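Local coordinates for excinuclease ABC, subunit A. (Deinococcus radiodurans, PDB 2VF7), which binds DNA and hydrolyses ATP as a zinc-containing UvrA-family ABC protein, probably recognising damaged DNA in excision repair, at residues A[518-523]-A[785-790]; A[584-589]-A[754-759]. The protein carries 1 engineered substitution. All blocks are in the same frame, centred on the assembly; numbering follows the deposited sequence.

Contact 1 (A[518-523]-A[785-790])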
loop_
_atom_site.group_PDB
_atom_site.type_symbol
_atom_site.label_atom_id
_atom_site.label_comp_id
_atom_site.label_asym_id
_atom_site.label_seq_id
_atom_site.Cartn_x
_atom_site.Cartn_y
_atom_site.Cartn_z
ATOM N N VAL A 518 -12.811 3.009 -50.267
ATOM C CA VAL A 518 -11.383 3.345 -50.307
ATOM C C VAL A 518 -10.579 2.295 -51.112
ATOM O O VAL A 518 -10.955 1.113 -51.166
ATOM C CB VAL A 518 -10.826 3.524 -48.859
ATOM C CG1 VAL A 518 -10.622 2.192 -48.187
ATOM C CG2 VAL A 518 -9.542 4.326 -48.850
ATOM N N ARG A 519 -9.494 2.735 -51.753
ATOM C CA ARG A 519 -8.648 1.832 -52.541
ATOM C C ARG A 519 -7.214 1.761 -52.030
ATOM O O ARG A 519 -6.600 2.787 -51.747
ATOM C CB ARG A 519 -8.643 2.231 -54.018
ATOM C CG ARG A 519 -10.019 2.286 -54.672
ATOM C CD ARG A 519 -10.036 1.559 -56.010
ATOM N NE ARG A 519 -9.335 2.276 -57.075
ATOM C CZ ARG A 519 -9.109 1.784 -58.295
ATOM N NH1 ARG A 519 -9.518 0.557 -58.613
ATOM N NH2 ARG A 519 -8.471 2.519 -59.205
ATOM N N PHE A 520 -6.682 0.547 -51.915
ATOM C CA PHE A 520 -5.278 0.355 -51.545
ATOM C C PHE A 520 -4.539 -0.318 -52.703
ATOM O O PHE A 520 -4.929 -1.397 -53.108
ATOM C CB PHE A 520 -5.133 -0.530 -50.296
ATOM C CG PHE A 520 -5.902 -0.053 -49.085
ATOM C CD1 PHE A 520 -7.178 -0.557 -48.807
ATOM C CD2 PHE A 520 -5.328 0.854 -48.182
ATOM C CE1 PHE A 520 -7.888 -0.142 -47.671
ATOM C CE2 PHE A 520 -6.027 1.268 -47.039
ATOM C CZ PHE A 520 -7.310 0.776 -46.789
ATOM N N PRO A 521 -3.453 0.300 -53.210
ATOM C CA PRO A 521 -2.656 -0.275 -54.301
ATOM C C PRO A 521 -1.821 -1.455 -53.819
ATOM O O PRO A 521 -1.458 -1.491 -52.644
ATOM C CB PRO A 521 -1.731 0.880 -54.693
ATOM C CG PRO A 521 -1.554 1.641 -53.433
ATOM C CD PRO A 521 -2.893 1.583 -52.750
ATOM N N LEU A 522 -1.512 -2.401 -54.709
ATOM C CA LEU A 522 -0.754 -3.604 -54.327
ATOM C C LEU A 522 0.677 -3.614 -54.865
ATOM O O LEU A 522 0.997 -2.915 -55.822
ATOM C CB LEU A 522 -1.490 -4.900 -54.718
ATOM C CG LEU A 522 -2.996 -5.018 -54.429
ATOM C CD1 LEU A 522 -3.596 -6.219 -55.139
ATOM C CD2 LEU A 522 -3.298 -5.061 -52.925
ATOM N N GLY A 523 1.529 -4.402 -54.202
ATOM C CA GLY A 523 2.950 -4.531 -54.530
ATOM C C GLY A 523 3.718 -3.263 -54.255
ATOM O O GLY A 523 4.793 -3.045 -54.809
ATOM N N THR A 785 2.743 -6.287 -50.086
ATOM C CA THR A 785 2.179 -4.956 -49.920
ATOM C C THR A 785 2.151 -4.564 -48.432
ATOM O O THR A 785 1.568 -5.267 -47.601
ATOM C CB THR A 785 0.814 -4.759 -50.677
ATOM O OG1 THR A 785 -0.283 -4.635 -49.764
ATOM C CG2 THR A 785 0.543 -5.898 -51.651
ATOM N N VAL A 786 2.833 -3.476 -48.092
ATOM C CA VAL A 786 2.760 -2.963 -46.731
ATOM C C VAL A 786 1.832 -1.750 -46.669
ATOM O O VAL A 786 1.935 -0.817 -47.471
ATOM C CB VAL A 786 4.167 -2.817 -45.992
ATOM C CG1 VAL A 786 5.364 -3.000 -46.931
ATOM C CG2 VAL A 786 4.266 -1.522 -45.146
ATOM N N ILE A 787 0.878 -1.834 -45.750
ATOM C CA ILE A 787 -0.006 -0.735 -45.420
ATOM C C ILE A 787 0.287 -0.403 -43.973
ATOM O O ILE A 787 0.163 -1.248 -43.099
ATOM C CB ILE A 787 -1.488 -1.116 -45.580
ATOM C CG1 ILE A 787 -1.742 -1.574 -47.009
ATOM C CG2 ILE A 787 -2.370 0.077 -45.203
ATOM C CD1 ILE A 787 -3.072 -2.212 -47.230
ATOM N N ALA A 788 0.703 0.830 -43.733
ATOM C CA ALA A 788 1.171 1.237 -42.430
ATOM C C ALA A 788 0.396 2.463 -42.012
ATOM O O ALA A 788 0.464 3.480 -42.688
ATOM C CB ALA A 788 2.625 1.567 -42.518
ATOM N N VAL A 789 -0.369 2.372 -40.929
ATOM C CA VAL A 789 -0.901 3.588 -40.294
ATOM C C VAL A 789 0.249 4.395 -39.678
ATOM O O VAL A 789 1.028 3.879 -38.891
ATOM C CB VAL A 789 -2.112 3.320 -39.342
ATOM C CG1 VAL A 789 -2.322 1.830 -39.110
ATOM C CG2 VAL A 789 -2.049 4.150 -38.034
ATOM N N GLU A 790 0.372 5.652 -40.089
ATOM C CA GLU A 790 1.617 6.387 -39.932
ATOM C C GLU A 790 1.378 7.845 -39.508
ATOM O O GLU A 790 0.441 8.488 -39.976
ATOM C CB GLU A 790 2.398 6.295 -41.242
ATOM C CG GLU A 790 3.809 6.827 -41.222
ATOM C CD GLU A 790 4.661 6.222 -40.127
ATOM O OE1 GLU A 790 4.980 4.996 -40.188
ATOM O OE2 GLU A 790 5.002 7.000 -39.201
#
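In the ABC-type ATPase domain, Phe-520 of strand 516-521 in the antiparallel sheet, with Leu-522 following it, packs over Ile-787 and Thr-785 of the parallel core strand 785-789. The layers meet through side chains, with no polar bond between the two segments; the alpha carbons of Phe-520 and Ile-787 are 8.2 Å apart. CD1 of Ile-787 makes the apolar contact, lying 3.9 Å from CD2 of Phe-520 and 4.0 Å from its CG. It comes to the ring obliquely, and the two side chains cross at about a right angle. The Ile-787 chain reaches this far because CD1 is anti to CA (chi2 169°). Leu-505 of strand 502-510 flanks Phe-520, and Val-528 flanks Ile-787.

Toward Gly-523 the layers converge, its CA being 4.7 Å from that of Thr-785. CG2 of Thr-785 lies 3.8 Å from CB of Leu-522 and only 3.1 Å from N of Gly-523. That last approach is tight for a methyl group, and chi1 of Thr-785 (111°) is far from staggered, so the exact methyl position is doubtful. OG1 of Thr-785 is buried without a polar partner in the model, a feature as doubtful as the rotation that places it. Gly-523 has a positive phi (68°), favourable for glycine, where the chain turns toward strand 525-529. Such layering of an antiparallel beta subdomain on the parallel P-loop core is characteristic of ABC ATPases.

Contact 2 (A[584-589]-A[754-759])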
loop_
_atom_site.group_PDB
_atom_site.type_symbol
_atom_site.label_atom_id
_atom_site.label_comp_id
_atom_site.label_asym_id
_atom_site.label_seq_id
_atom_site.Cartn_x
_atom_site.Cartn_y
_atom_site.Cartn_z
ATOM N N THR A 584 -2.500 -13.581 -51.080
ATOM C CA THR A 584 -2.467 -14.938 -50.554
ATOM C C THR A 584 -2.602 -14.937 -49.035
ATOM O O THR A 584 -3.447 -15.640 -48.470
ATOM C CB THR A 584 -1.148 -15.632 -50.948
ATOM O OG1 THR A 584 -1.022 -15.633 -52.376
ATOM C CG2 THR A 584 -1.108 -17.067 -50.431
ATOM N N ARG A 585 -1.757 -14.146 -48.385
ATOM C CA ARG A 585 -1.737 -14.059 -46.936
ATOM C C ARG A 585 -1.967 -12.642 -46.426
ATOM O O ARG A 585 -1.614 -11.661 -47.081
ATOM C CB ARG A 585 -0.399 -14.547 -46.398
ATOM C CG ARG A 585 -0.190 -16.030 -46.471
ATOM C CD ARG A 585 0.722 -16.464 -45.334
ATOM N NE ARG A 585 1.940 -15.656 -45.254
ATOM C CZ ARG A 585 2.637 -15.451 -44.139
ATOM N NH1 ARG A 585 2.238 -15.981 -42.988
ATOM N NH2 ARG A 585 3.730 -14.701 -44.170
ATOM N N LEU A 586 -2.575 -12.576 -45.246
ATOM C CA LEU A 586 -2.642 -11.390 -44.421
ATOM C C LEU A 586 -1.660 -11.619 -43.281
ATOM O O LEU A 586 -1.666 -12.666 -42.640
ATOM C CB LEU A 586 -4.075 -11.228 -43.888
ATOM C CG LEU A 586 -4.600 -10.162 -42.910
ATOM C CD1 LEU A 586 -4.278 -10.484 -41.465
ATOM C CD2 LEU A 586 -4.179 -8.742 -43.266
ATOM N N VAL A 587 -0.795 -10.643 -43.049
ATOM C CA VAL A 587 0.062 -10.639 -41.869
ATOM C C VAL A 587 -0.115 -9.303 -41.161
ATOM O O VAL A 587 0.166 -8.261 -41.737
ATOM C CB VAL A 587 1.545 -10.852 -42.239
ATOM C CG1 VAL A 587 2.446 -10.479 -41.073
ATOM C CG2 VAL A 587 1.779 -12.284 -42.657
ATOM N N ARG A 588 -0.606 -9.328 -39.927
ATOM C CA ARG A 588 -0.726 -8.092 -39.180
ATOM C C ARG A 588 0.365 -8.004 -38.120
ATOM O O ARG A 588 0.661 -8.979 -37.440
ATOM C CB ARG A 588 -2.134 -7.904 -38.592
ATOM C CG ARG A 588 -2.340 -8.405 -37.159
ATOM C CD ARG A 588 -3.427 -7.609 -36.438
ATOM N NE ARG A 588 -3.147 -6.174 -36.465
ATOM C CZ ARG A 588 -3.745 -5.266 -35.696
ATOM N NH1 ARG A 588 -4.672 -5.632 -34.812
ATOM N NH2 ARG A 588 -3.402 -3.984 -35.814
ATOM N N VAL A 589 0.972 -6.830 -38.006
ATOM C CA VAL A 589 2.013 -6.599 -37.017
ATOM C C VAL A 589 1.552 -5.540 -36.018
ATOM O O VAL A 589 1.495 -4.345 -36.320
ATOM C CB VAL A 589 3.371 -6.241 -37.675
ATOM C CG1 VAL A 589 4.432 -6.019 -36.632
ATOM C CG2 VAL A 589 3.804 -7.359 -38.615
ATOM N N VAL A 754 0.016 -9.407 -47.813
ATOM C CA VAL A 754 -0.209 -8.016 -47.424
ATOM C C VAL A 754 0.170 -7.861 -45.954
ATOM O O VAL A 754 -0.346 -8.586 -45.089
ATOM C CB VAL A 754 -1.683 -7.557 -47.705
ATOM C CG1 VAL A 754 -2.687 -8.461 -47.005
ATOM C CG2 VAL A 754 -1.917 -6.106 -47.305
ATOM N N TYR A 755 1.108 -6.951 -45.678
ATOM C CA TYR A 755 1.501 -6.643 -44.302
ATOM C C TYR A 755 0.812 -5.378 -43.845
ATOM O O TYR A 755 1.028 -4.317 -44.430
ATOM C CB TYR A 755 3.015 -6.453 -44.186
ATOM C CG TYR A 755 3.825 -7.694 -44.459
ATOM C CD1 TYR A 755 4.133 -8.063 -45.762
ATOM C CD2 TYR A 755 4.278 -8.503 -43.418
ATOM C CE1 TYR A 755 4.863 -9.196 -46.031
ATOM C CE2 TYR A 755 5.022 -9.653 -43.680
ATOM C CZ TYR A 755 5.309 -9.983 -44.999
ATOM O OH TYR A 755 6.035 -11.095 -45.307
ATOM N N VAL A 756 -0.006 -5.483 -42.799
ATOM C CA VAL A 756 -0.588 -4.291 -42.189
ATOM C C VAL A 756 0.075 -3.946 -40.845
ATOM O O VAL A 756 0.116 -4.747 -39.909
ATOM C CB VAL A 756 -2.141 -4.312 -42.131
ATOM C CG1 VAL A 756 -2.731 -4.883 -43.432
ATOM C CG2 VAL A 756 -2.630 -5.086 -40.945
ATOM N N LEU A 757 0.602 -2.729 -40.790
ATOM C CA LEU A 757 1.470 -2.276 -39.716
ATOM C C LEU A 757 0.955 -0.961 -39.099
ATOM O O LEU A 757 0.605 -0.010 -39.808
ATOM C CB LEU A 757 2.880 -2.066 -40.279
ATOM C CG LEU A 757 3.889 -3.184 -40.616
ATOM C CD1 LEU A 757 3.283 -4.501 -41.043
ATOM C CD2 LEU A 757 4.887 -2.712 -41.683
ATOM N N ASP A 758 0.892 -0.912 -37.778
ATOM C CA ASP A 758 0.573 0.331 -37.069
ATOM C C ASP A 758 1.895 1.046 -36.758
ATOM O O ASP A 758 2.904 0.397 -36.545
ATOM C CB ASP A 758 -0.225 -0.009 -35.800
ATOM C CG ASP A 758 -0.538 1.207 -34.935
ATOM O OD1 ASP A 758 -0.427 1.070 -33.690
ATOM O OD2 ASP A 758 -0.905 2.276 -35.478
ATOM N N GLU A 759 1.883 2.373 -36.732
ATOM C CA GLU A 759 3.097 3.202 -36.623
ATOM C C GLU A 759 4.419 2.445 -36.382
ATOM O O GLU A 759 4.911 2.420 -35.273
ATOM C CB GLU A 759 2.892 4.277 -35.558
ATOM C CG GLU A 759 3.343 5.669 -35.997
ATOM C CD GLU A 759 4.847 5.783 -36.172
ATOM O OE1 GLU A 759 5.598 5.129 -35.399
ATOM O OE2 GLU A 759 5.279 6.525 -37.080
#
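CG1 of Val-587 stands anti to its backbone N (chi1 165°) and CG of Tyr-755 beside its own (chi1 -66°), which sets the two side chains next to each other, pointing the same way from one face of the mixed, mainly parallel ABC ATPase sheet. Here strand 585-589, outermost within this chain, pairs with strand 754-758 at 16° between axes. The valine CG1 lies 3.6 Å from CD2 of Tyr-755 and 3.8 Å from its CE2, oblique to the ring. Tyr-755 OH donates a hydrogen bond to the backbone carbonyl O of Glu-744, whose carboxylate forms a salt bridge with Arg-585. An alanine in place of Tyr-755 would probably leave CG1 of Val-587 without its ring neighbour and the Glu-744 carbonyl without its hydroxyl partner.

Four backbone bonds fix the parallel register: Val-754 N to Arg-585 O and Val-587 N to Val-754 O, both 2.9 Å, then Val-756 N to Val-587 O and Val-589 N to Val-756 O. Val-587 O also receives a CA-H contact from Tyr-755, CA to O 3.3 Å. On the other face, under helix 536-551, CD2 of Leu-586 bridges CG1 of Val-754 (4.0 Å) and CG1 of Val-756. The apolar run ending in Asp-758 and Glu-759 is consistent with a Walker B strand. Back on the tyrosine face, CG2 of Val-589 lies 3.8 Å from CD1 of Leu-757.

How the contacts relate
Strands 754-758 and 785-789 are neighbours in one sheet, so contact 2 extends in its plane what contact 1 covers from one face; their centres are 9 Å apart. The seam between them includes a probable hydrogen bond from Tyr-755 N to Thr-785 O, 2.6 Å, and packing of Val-754 CG2 against Thr-785 OG1 at 3.3 Å. In sequence, contact 2 is nested inside the loop that contact 1 closes. Both lie near the second ADP site: the side chain of Asp-758 is about 7 Å from the nucleotide, and that of Phe-520 about 12 Å. The side chain of Ile-787 is about 9 Å from that of the ADP-binding Lys-536.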